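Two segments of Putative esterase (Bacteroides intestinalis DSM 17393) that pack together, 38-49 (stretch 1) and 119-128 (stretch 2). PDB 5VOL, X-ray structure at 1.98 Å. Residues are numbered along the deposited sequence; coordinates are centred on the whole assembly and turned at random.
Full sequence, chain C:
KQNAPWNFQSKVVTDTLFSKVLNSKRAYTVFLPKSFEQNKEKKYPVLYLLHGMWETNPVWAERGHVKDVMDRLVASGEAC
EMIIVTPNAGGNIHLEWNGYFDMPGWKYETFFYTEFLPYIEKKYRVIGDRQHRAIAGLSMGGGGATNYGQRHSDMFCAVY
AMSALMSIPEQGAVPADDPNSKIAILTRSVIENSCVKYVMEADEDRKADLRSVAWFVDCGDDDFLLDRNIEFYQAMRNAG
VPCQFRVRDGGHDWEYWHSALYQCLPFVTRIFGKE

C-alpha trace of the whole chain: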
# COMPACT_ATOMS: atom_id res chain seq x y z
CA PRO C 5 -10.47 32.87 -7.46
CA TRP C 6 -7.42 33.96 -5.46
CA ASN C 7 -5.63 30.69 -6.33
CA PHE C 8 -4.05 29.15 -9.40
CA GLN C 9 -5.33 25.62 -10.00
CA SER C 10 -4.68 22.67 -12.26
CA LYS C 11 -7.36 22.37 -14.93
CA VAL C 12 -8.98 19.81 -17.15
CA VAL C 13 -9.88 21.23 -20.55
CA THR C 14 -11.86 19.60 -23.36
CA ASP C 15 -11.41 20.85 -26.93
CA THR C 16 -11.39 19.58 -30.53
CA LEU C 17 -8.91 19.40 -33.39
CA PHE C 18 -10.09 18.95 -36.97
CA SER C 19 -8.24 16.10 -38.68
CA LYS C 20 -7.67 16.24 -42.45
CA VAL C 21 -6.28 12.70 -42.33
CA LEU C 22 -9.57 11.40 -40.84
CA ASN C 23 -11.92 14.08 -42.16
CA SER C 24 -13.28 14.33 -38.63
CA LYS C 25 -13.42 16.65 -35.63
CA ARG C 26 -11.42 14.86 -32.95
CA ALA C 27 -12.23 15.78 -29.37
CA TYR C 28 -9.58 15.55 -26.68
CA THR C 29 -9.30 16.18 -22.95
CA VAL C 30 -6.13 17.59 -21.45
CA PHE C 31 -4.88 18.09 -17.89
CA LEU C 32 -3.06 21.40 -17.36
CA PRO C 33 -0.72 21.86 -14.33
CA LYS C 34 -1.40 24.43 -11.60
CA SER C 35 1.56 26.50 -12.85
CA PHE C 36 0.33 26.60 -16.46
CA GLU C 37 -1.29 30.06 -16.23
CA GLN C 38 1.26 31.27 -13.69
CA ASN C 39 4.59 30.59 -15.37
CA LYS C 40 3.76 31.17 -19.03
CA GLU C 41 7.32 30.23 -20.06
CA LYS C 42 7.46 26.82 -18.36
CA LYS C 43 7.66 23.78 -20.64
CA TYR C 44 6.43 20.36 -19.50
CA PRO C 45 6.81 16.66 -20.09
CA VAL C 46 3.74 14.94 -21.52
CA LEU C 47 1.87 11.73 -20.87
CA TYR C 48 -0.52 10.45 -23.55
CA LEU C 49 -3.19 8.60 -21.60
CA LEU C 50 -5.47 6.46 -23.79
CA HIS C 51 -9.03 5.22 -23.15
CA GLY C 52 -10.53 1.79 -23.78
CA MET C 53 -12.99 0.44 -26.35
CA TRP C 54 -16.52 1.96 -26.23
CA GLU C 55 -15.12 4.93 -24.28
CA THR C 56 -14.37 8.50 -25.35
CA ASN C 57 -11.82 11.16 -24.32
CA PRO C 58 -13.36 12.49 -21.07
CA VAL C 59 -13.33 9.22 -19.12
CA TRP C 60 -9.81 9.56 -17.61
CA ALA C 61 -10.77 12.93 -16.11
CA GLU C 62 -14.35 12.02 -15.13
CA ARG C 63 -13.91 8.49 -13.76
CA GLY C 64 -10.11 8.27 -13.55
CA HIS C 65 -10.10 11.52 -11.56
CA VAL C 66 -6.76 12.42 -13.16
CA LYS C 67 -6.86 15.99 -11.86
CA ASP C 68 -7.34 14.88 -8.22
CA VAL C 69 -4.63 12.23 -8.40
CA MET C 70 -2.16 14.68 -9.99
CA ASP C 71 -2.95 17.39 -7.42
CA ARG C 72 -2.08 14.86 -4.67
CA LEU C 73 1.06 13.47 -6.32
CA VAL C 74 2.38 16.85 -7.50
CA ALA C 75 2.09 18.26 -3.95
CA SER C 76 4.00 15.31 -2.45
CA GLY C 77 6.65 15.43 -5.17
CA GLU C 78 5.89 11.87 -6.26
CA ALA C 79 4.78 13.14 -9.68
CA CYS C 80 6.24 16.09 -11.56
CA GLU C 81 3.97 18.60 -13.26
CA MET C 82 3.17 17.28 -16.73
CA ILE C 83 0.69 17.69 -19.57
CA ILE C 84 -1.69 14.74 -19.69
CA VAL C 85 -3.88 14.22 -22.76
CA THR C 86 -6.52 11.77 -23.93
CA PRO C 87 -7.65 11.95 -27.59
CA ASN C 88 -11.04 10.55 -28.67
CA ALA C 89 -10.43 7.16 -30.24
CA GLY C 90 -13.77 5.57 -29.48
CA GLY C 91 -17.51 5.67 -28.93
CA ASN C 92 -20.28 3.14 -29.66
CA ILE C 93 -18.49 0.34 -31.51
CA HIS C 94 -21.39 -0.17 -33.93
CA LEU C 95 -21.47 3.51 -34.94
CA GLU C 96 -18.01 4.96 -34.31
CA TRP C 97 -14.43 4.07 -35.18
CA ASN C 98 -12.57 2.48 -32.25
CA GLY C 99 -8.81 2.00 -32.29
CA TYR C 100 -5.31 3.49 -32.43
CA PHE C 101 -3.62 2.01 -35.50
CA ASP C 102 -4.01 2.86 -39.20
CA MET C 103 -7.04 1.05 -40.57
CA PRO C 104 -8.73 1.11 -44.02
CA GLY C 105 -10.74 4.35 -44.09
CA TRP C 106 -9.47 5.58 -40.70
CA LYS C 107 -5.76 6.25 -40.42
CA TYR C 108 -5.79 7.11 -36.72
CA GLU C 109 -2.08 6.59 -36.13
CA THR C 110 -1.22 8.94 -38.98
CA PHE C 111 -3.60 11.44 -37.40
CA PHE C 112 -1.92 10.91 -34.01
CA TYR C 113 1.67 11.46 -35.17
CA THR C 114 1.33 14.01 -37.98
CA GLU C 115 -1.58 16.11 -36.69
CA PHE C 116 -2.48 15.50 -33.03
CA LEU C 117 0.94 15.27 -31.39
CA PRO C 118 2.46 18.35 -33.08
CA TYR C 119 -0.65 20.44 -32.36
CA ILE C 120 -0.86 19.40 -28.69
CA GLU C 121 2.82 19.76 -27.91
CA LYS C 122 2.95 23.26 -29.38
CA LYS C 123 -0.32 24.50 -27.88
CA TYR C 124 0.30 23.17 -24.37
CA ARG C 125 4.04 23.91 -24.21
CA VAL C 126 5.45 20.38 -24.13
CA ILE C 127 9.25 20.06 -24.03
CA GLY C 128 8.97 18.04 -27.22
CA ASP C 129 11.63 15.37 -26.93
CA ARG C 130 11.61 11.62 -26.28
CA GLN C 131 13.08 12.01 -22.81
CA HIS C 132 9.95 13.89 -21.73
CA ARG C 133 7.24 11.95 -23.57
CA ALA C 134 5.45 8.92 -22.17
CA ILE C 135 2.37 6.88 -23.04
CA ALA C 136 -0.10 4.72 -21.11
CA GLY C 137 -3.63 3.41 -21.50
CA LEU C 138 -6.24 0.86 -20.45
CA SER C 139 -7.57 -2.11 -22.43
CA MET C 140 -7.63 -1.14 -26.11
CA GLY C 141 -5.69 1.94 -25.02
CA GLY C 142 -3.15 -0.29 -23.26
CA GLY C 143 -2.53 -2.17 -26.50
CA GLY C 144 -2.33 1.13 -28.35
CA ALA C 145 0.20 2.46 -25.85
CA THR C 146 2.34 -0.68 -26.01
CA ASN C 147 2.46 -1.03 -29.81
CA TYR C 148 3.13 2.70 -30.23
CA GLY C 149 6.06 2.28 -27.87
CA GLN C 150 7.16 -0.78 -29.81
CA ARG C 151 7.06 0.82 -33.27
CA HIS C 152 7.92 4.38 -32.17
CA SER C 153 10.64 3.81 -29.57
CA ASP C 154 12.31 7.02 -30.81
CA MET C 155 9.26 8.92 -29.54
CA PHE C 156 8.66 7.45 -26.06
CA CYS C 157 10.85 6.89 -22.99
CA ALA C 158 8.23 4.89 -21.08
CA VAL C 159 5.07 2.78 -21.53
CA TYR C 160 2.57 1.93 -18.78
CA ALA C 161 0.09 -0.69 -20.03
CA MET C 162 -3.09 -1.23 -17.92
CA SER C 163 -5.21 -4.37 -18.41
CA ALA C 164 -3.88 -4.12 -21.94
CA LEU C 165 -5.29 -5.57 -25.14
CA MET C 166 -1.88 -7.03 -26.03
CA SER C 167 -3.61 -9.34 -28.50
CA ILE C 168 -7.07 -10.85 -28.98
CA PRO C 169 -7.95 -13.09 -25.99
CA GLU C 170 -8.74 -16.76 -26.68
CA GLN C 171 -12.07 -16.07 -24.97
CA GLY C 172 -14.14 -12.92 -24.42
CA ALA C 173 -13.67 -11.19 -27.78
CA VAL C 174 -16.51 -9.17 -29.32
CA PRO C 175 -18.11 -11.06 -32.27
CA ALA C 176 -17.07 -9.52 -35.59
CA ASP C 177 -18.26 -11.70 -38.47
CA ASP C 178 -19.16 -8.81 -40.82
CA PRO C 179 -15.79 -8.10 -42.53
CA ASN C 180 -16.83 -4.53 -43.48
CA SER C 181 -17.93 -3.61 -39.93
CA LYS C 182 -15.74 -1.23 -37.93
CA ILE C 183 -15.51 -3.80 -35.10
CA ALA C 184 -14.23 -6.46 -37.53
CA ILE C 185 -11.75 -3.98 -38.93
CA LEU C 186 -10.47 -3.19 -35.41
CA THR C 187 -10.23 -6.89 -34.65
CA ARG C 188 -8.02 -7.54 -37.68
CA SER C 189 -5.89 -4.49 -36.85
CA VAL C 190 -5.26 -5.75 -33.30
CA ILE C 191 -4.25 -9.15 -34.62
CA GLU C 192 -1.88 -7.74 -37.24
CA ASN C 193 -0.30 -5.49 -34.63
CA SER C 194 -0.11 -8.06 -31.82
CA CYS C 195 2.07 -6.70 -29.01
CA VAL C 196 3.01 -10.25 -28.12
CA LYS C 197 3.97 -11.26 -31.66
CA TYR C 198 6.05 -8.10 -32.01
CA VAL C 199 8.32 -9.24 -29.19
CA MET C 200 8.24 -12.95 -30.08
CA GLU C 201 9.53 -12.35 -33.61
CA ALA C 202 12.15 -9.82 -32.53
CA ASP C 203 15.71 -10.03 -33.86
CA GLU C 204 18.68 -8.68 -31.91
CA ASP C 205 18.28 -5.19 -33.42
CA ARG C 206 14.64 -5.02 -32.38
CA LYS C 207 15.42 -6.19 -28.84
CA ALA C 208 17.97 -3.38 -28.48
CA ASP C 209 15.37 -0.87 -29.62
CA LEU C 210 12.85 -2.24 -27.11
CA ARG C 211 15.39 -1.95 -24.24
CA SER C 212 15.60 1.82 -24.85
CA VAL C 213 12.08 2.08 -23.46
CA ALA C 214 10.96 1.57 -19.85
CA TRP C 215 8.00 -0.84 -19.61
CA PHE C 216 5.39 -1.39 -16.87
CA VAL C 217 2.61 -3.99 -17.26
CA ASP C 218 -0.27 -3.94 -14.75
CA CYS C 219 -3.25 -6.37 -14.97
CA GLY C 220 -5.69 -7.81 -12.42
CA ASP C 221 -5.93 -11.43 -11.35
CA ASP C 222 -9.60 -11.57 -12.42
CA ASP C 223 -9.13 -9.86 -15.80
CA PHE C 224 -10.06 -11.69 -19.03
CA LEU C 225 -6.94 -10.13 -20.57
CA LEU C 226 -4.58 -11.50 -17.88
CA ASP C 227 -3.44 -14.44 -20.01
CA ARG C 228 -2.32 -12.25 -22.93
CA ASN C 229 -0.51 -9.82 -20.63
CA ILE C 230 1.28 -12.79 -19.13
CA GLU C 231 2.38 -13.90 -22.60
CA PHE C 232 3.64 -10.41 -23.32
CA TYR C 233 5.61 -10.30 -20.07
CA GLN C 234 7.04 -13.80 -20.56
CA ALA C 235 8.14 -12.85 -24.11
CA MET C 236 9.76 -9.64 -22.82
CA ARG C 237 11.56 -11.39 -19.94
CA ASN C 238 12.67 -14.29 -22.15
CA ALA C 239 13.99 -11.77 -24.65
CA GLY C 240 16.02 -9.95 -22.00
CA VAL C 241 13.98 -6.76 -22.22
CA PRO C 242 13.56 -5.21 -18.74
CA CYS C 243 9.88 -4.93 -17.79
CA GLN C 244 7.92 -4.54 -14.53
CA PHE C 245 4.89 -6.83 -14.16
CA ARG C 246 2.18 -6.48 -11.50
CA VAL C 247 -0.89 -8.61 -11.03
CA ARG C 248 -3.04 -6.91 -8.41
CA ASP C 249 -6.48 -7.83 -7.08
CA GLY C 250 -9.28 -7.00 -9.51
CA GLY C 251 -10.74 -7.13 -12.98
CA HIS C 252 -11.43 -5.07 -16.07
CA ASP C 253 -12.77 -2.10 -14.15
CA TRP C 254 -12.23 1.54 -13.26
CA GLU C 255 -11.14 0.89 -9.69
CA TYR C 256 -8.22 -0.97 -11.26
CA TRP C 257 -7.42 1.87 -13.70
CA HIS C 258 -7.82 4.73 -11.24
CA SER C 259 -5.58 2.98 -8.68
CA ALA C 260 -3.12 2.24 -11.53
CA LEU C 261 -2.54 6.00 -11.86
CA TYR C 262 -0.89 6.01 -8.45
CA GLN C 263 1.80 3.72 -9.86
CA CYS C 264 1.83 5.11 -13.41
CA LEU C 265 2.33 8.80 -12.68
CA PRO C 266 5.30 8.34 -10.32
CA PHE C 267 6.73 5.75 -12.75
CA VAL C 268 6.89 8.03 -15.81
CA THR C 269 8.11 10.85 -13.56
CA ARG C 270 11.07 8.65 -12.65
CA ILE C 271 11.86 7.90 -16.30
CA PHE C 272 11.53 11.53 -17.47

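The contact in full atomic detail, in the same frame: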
# COMPACT_ATOMS: atom_id res chain seq x y z
N GLN C 38 0.45 30.47 -14.60
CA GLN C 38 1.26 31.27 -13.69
C GLN C 38 2.66 31.51 -14.22
O GLN C 38 3.17 32.63 -14.16
CB GLN C 38 1.31 30.58 -12.33
CG GLN C 38 2.40 31.07 -11.42
CD GLN C 38 2.49 30.23 -10.17
OE1 GLN C 38 3.02 29.11 -10.19
NE2 GLN C 38 1.97 30.76 -9.06
N ASN C 39 3.28 30.47 -14.75
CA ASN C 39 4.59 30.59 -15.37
C ASN C 39 4.48 30.31 -16.86
O ASN C 39 4.79 29.21 -17.32
CB ASN C 39 5.59 29.65 -14.72
CG ASN C 39 7.02 29.95 -15.12
OD1 ASN C 39 7.27 30.54 -16.18
ND2 ASN C 39 7.97 29.54 -14.28
N LYS C 40 4.06 31.32 -17.61
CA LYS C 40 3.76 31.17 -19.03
C LYS C 40 4.95 30.72 -19.89
O LYS C 40 4.78 30.40 -21.07
CB LYS C 40 3.20 32.49 -19.57
CG LYS C 40 1.85 32.85 -18.96
CD LYS C 40 0.75 32.04 -19.61
CE LYS C 40 -0.58 32.21 -18.90
NZ LYS C 40 -0.99 33.63 -18.78
N GLU C 41 6.14 30.66 -19.31
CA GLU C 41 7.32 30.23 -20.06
C GLU C 41 7.73 28.79 -19.74
O GLU C 41 8.62 28.24 -20.39
CB GLU C 41 8.51 31.16 -19.80
CG GLU C 41 8.62 32.33 -20.77
CD GLU C 41 7.64 33.45 -20.46
OE1 GLU C 41 7.41 33.73 -19.27
OE2 GLU C 41 7.09 34.04 -21.42
N LYS C 42 7.10 28.18 -18.74
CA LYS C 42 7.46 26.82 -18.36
C LYS C 42 7.06 25.82 -19.44
O LYS C 42 5.96 25.87 -19.97
CB LYS C 42 6.81 26.46 -17.02
CG LYS C 42 7.33 25.16 -16.42
CD LYS C 42 6.86 24.99 -14.98
CE LYS C 42 7.35 23.67 -14.39
NZ LYS C 42 6.77 23.39 -13.04
N LYS C 43 7.97 24.90 -19.76
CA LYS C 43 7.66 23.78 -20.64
C LYS C 43 7.55 22.51 -19.80
O LYS C 43 8.18 22.41 -18.76
CB LYS C 43 8.74 23.62 -21.71
CG LYS C 43 8.94 24.84 -22.61
CD LYS C 43 7.72 25.10 -23.48
CE LYS C 43 8.09 25.87 -24.76
NZ LYS C 43 8.82 25.02 -25.76
N TYR C 44 6.77 21.54 -20.28
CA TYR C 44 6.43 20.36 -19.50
C TYR C 44 6.67 19.04 -20.22
O TYR C 44 6.62 18.98 -21.45
CB TYR C 44 4.95 20.42 -19.09
CG TYR C 44 4.53 21.67 -18.36
CD1 TYR C 44 4.64 21.76 -16.97
CD2 TYR C 44 4.01 22.75 -19.05
CE1 TYR C 44 4.23 22.90 -16.30
CE2 TYR C 44 3.61 23.89 -18.38
CZ TYR C 44 3.72 23.96 -17.01
OH TYR C 44 3.31 25.11 -16.36
N PRO C 45 6.92 17.97 -19.45
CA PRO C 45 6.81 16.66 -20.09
C PRO C 45 5.35 16.35 -20.40
O PRO C 45 4.45 17.08 -19.95
CB PRO C 45 7.39 15.69 -19.05
CG PRO C 45 7.47 16.46 -17.78
CD PRO C 45 7.50 17.90 -18.09
N VAL C 46 5.10 15.30 -21.17
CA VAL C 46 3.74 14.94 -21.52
C VAL C 46 3.53 13.44 -21.39
O VAL C 46 4.41 12.63 -21.70
CB VAL C 46 3.37 15.40 -22.96
CG1 VAL C 46 4.20 14.66 -23.99
CG2 VAL C 46 1.88 15.15 -23.21
N LEU C 47 2.35 13.10 -20.88
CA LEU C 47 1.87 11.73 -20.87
C LEU C 47 0.62 11.63 -21.75
O LEU C 47 -0.38 12.31 -21.50
CB LEU C 47 1.53 11.27 -19.44
CG LEU C 47 0.83 9.91 -19.33
CD1 LEU C 47 1.76 8.80 -19.78
CD2 LEU C 47 0.35 9.65 -17.89
N TYR C 48 0.68 10.79 -22.78
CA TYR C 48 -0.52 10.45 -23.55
C TYR C 48 -1.23 9.32 -22.82
O TYR C 48 -0.67 8.25 -22.60
CB TYR C 48 -0.15 10.09 -25.00
CG TYR C 48 0.39 11.31 -25.71
CD1 TYR C 48 -0.47 12.23 -26.30
CD2 TYR C 48 1.76 11.57 -25.74
CE1 TYR C 48 0.02 13.38 -26.91
CE2 TYR C 48 2.25 12.71 -26.34
CZ TYR C 48 1.38 13.60 -26.94
OH TYR C 48 1.86 14.75 -27.53
N LEU C 49 -2.46 9.57 -22.40
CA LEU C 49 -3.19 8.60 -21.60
C LEU C 49 -4.47 8.15 -22.34
O LEU C 49 -5.44 8.90 -22.41
CB LEU C 49 -3.52 9.20 -20.24
CG LEU C 49 -4.23 8.33 -19.19
CD1 LEU C 49 -3.38 7.13 -18.83
CD2 LEU C 49 -4.48 9.18 -17.95
N TYR C 119 0.27 19.40 -32.79
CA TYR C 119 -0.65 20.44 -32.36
C TYR C 119 -0.70 20.56 -30.83
O TYR C 119 -0.67 21.67 -30.28
CB TYR C 119 -2.05 20.16 -32.90
CG TYR C 119 -3.19 20.85 -32.17
CD1 TYR C 119 -3.85 20.22 -31.14
CD2 TYR C 119 -3.63 22.12 -32.55
CE1 TYR C 119 -4.90 20.82 -30.48
CE2 TYR C 119 -4.71 22.73 -31.89
CZ TYR C 119 -5.32 22.06 -30.85
OH TYR C 119 -6.39 22.61 -30.15
N ILE C 120 -0.79 19.42 -30.15
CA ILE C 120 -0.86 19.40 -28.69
C ILE C 120 0.42 19.95 -28.08
O ILE C 120 0.38 20.79 -27.17
CB ILE C 120 -1.10 17.95 -28.17
CG1 ILE C 120 -2.53 17.50 -28.43
CG2 ILE C 120 -0.80 17.85 -26.67
CD1 ILE C 120 -3.59 18.33 -27.74
N GLU C 121 1.55 19.48 -28.57
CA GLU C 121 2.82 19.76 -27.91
C GLU C 121 3.27 21.20 -28.13
O GLU C 121 4.04 21.73 -27.33
CB GLU C 121 3.89 18.77 -28.37
CG GLU C 121 3.56 17.39 -27.84
CD GLU C 121 4.66 16.39 -28.07
OE1 GLU C 121 5.74 16.76 -28.57
OE2 GLU C 121 4.43 15.21 -27.72
N LYS C 122 2.76 21.83 -29.18
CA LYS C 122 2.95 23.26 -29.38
C LYS C 122 1.97 24.07 -28.53
O LYS C 122 2.36 25.01 -27.84
CB LYS C 122 2.78 23.62 -30.86
CG LYS C 122 2.73 25.12 -31.13
CD LYS C 122 2.65 25.40 -32.64
CE LYS C 122 2.47 26.88 -32.93
NZ LYS C 122 2.36 27.16 -34.40
N LYS C 123 0.70 23.71 -28.56
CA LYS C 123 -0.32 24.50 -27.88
C LYS C 123 -0.15 24.47 -26.36
O LYS C 123 -0.41 25.46 -25.69
CB LYS C 123 -1.71 23.99 -28.25
CG LYS C 123 -2.84 24.71 -27.53
CD LYS C 123 -4.13 24.56 -28.32
CE LYS C 123 -5.23 25.44 -27.75
NZ LYS C 123 -6.42 25.45 -28.63
N TYR C 124 0.25 23.32 -25.83
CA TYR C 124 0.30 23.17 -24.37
C TYR C 124 1.73 23.10 -23.85
O TYR C 124 1.99 22.57 -22.76
CB TYR C 124 -0.53 21.94 -23.94
CG TYR C 124 -1.98 22.09 -24.34
CD1 TYR C 124 -2.80 23.01 -23.71
CD2 TYR C 124 -2.52 21.34 -25.38
CE1 TYR C 124 -4.11 23.18 -24.08
CE2 TYR C 124 -3.84 21.50 -25.77
CZ TYR C 124 -4.63 22.42 -25.11
OH TYR C 124 -5.96 22.59 -25.46
N ARG C 125 2.66 23.66 -24.64
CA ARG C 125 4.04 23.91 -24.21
C ARG C 125 4.76 22.67 -23.67
O ARG C 125 5.31 22.69 -22.56
CB ARG C 125 4.07 25.02 -23.16
CG ARG C 125 3.03 26.10 -23.39
CD ARG C 125 3.42 27.40 -22.74
NE ARG C 125 3.70 27.25 -21.31
CZ ARG C 125 2.87 27.62 -20.34
NH1 ARG C 125 1.70 28.17 -20.63
NH2 ARG C 125 3.23 27.45 -19.08
N VAL C 126 4.76 21.61 -24.47
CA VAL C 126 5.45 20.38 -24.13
C VAL C 126 6.91 20.50 -24.55
O VAL C 126 7.20 21.08 -25.59
CB VAL C 126 4.78 19.17 -24.80
CG1 VAL C 126 5.69 17.97 -24.81
CG2 VAL C 126 3.42 18.87 -24.12
N ILE C 127 7.82 19.96 -23.74
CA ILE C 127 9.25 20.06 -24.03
C ILE C 127 9.56 19.57 -25.44
O ILE C 127 10.31 20.21 -26.18
CB ILE C 127 10.10 19.28 -22.99
CG1 ILE C 127 9.99 19.96 -21.63
CG2 ILE C 127 11.55 19.21 -23.43
CD1 ILE C 127 10.52 19.13 -20.47
N GLY C 128 8.97 18.45 -25.82
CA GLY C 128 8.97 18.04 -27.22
C GLY C 128 9.99 16.99 -27.60
O GLY C 128 10.13 16.67 -28.78
O HOH W 1 6.33 23.36 -27.41
O HOH W 2 11.22 22.72 -25.76

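Two chain segments need not form a sheet to be held in register; a single beta bridge, flanked by side-chain contacts, can set the register between two segments. Here a type I turn from N39 to K42, closed by K42 N to N39 O at 2.9 Å, leads through an extended segment into strand 46-49, while helix 119-123 gives way at Y124 to a loop. The backbones meet where Y44 bridges V126, their CA atoms 4.7 Å apart. Y44 N donates to R125 O at 2.9 Å, and I127 N to Y44 O at 2.8 Å, so both polar backbone atoms of Y44 are used while V126, between the two partners, brings its CA to 3.2 Å from Y44 O, a CA-H...O contact.

R125, the most extensively covered residue, extends the bridge toward the turn. Its NE donates to K42 O at 3.0 Å and its NH2 to the same oxygen at 3.3 Å, a forked arrangement that places K42 O near the guanidinium plane. K40 O lies over one face, and its 3.3 Å approach to R125 NE is too poorly angled for a hydrogen bond.

Beyond the bridge, V46 CB packs against V126 CG2 at 3.7 Å. Y48 OH donates to E121 OE2 at 2.6 Å, tying strand to helix. A water accepts weakly from K43 NZ and donates to E121 O and V126 O.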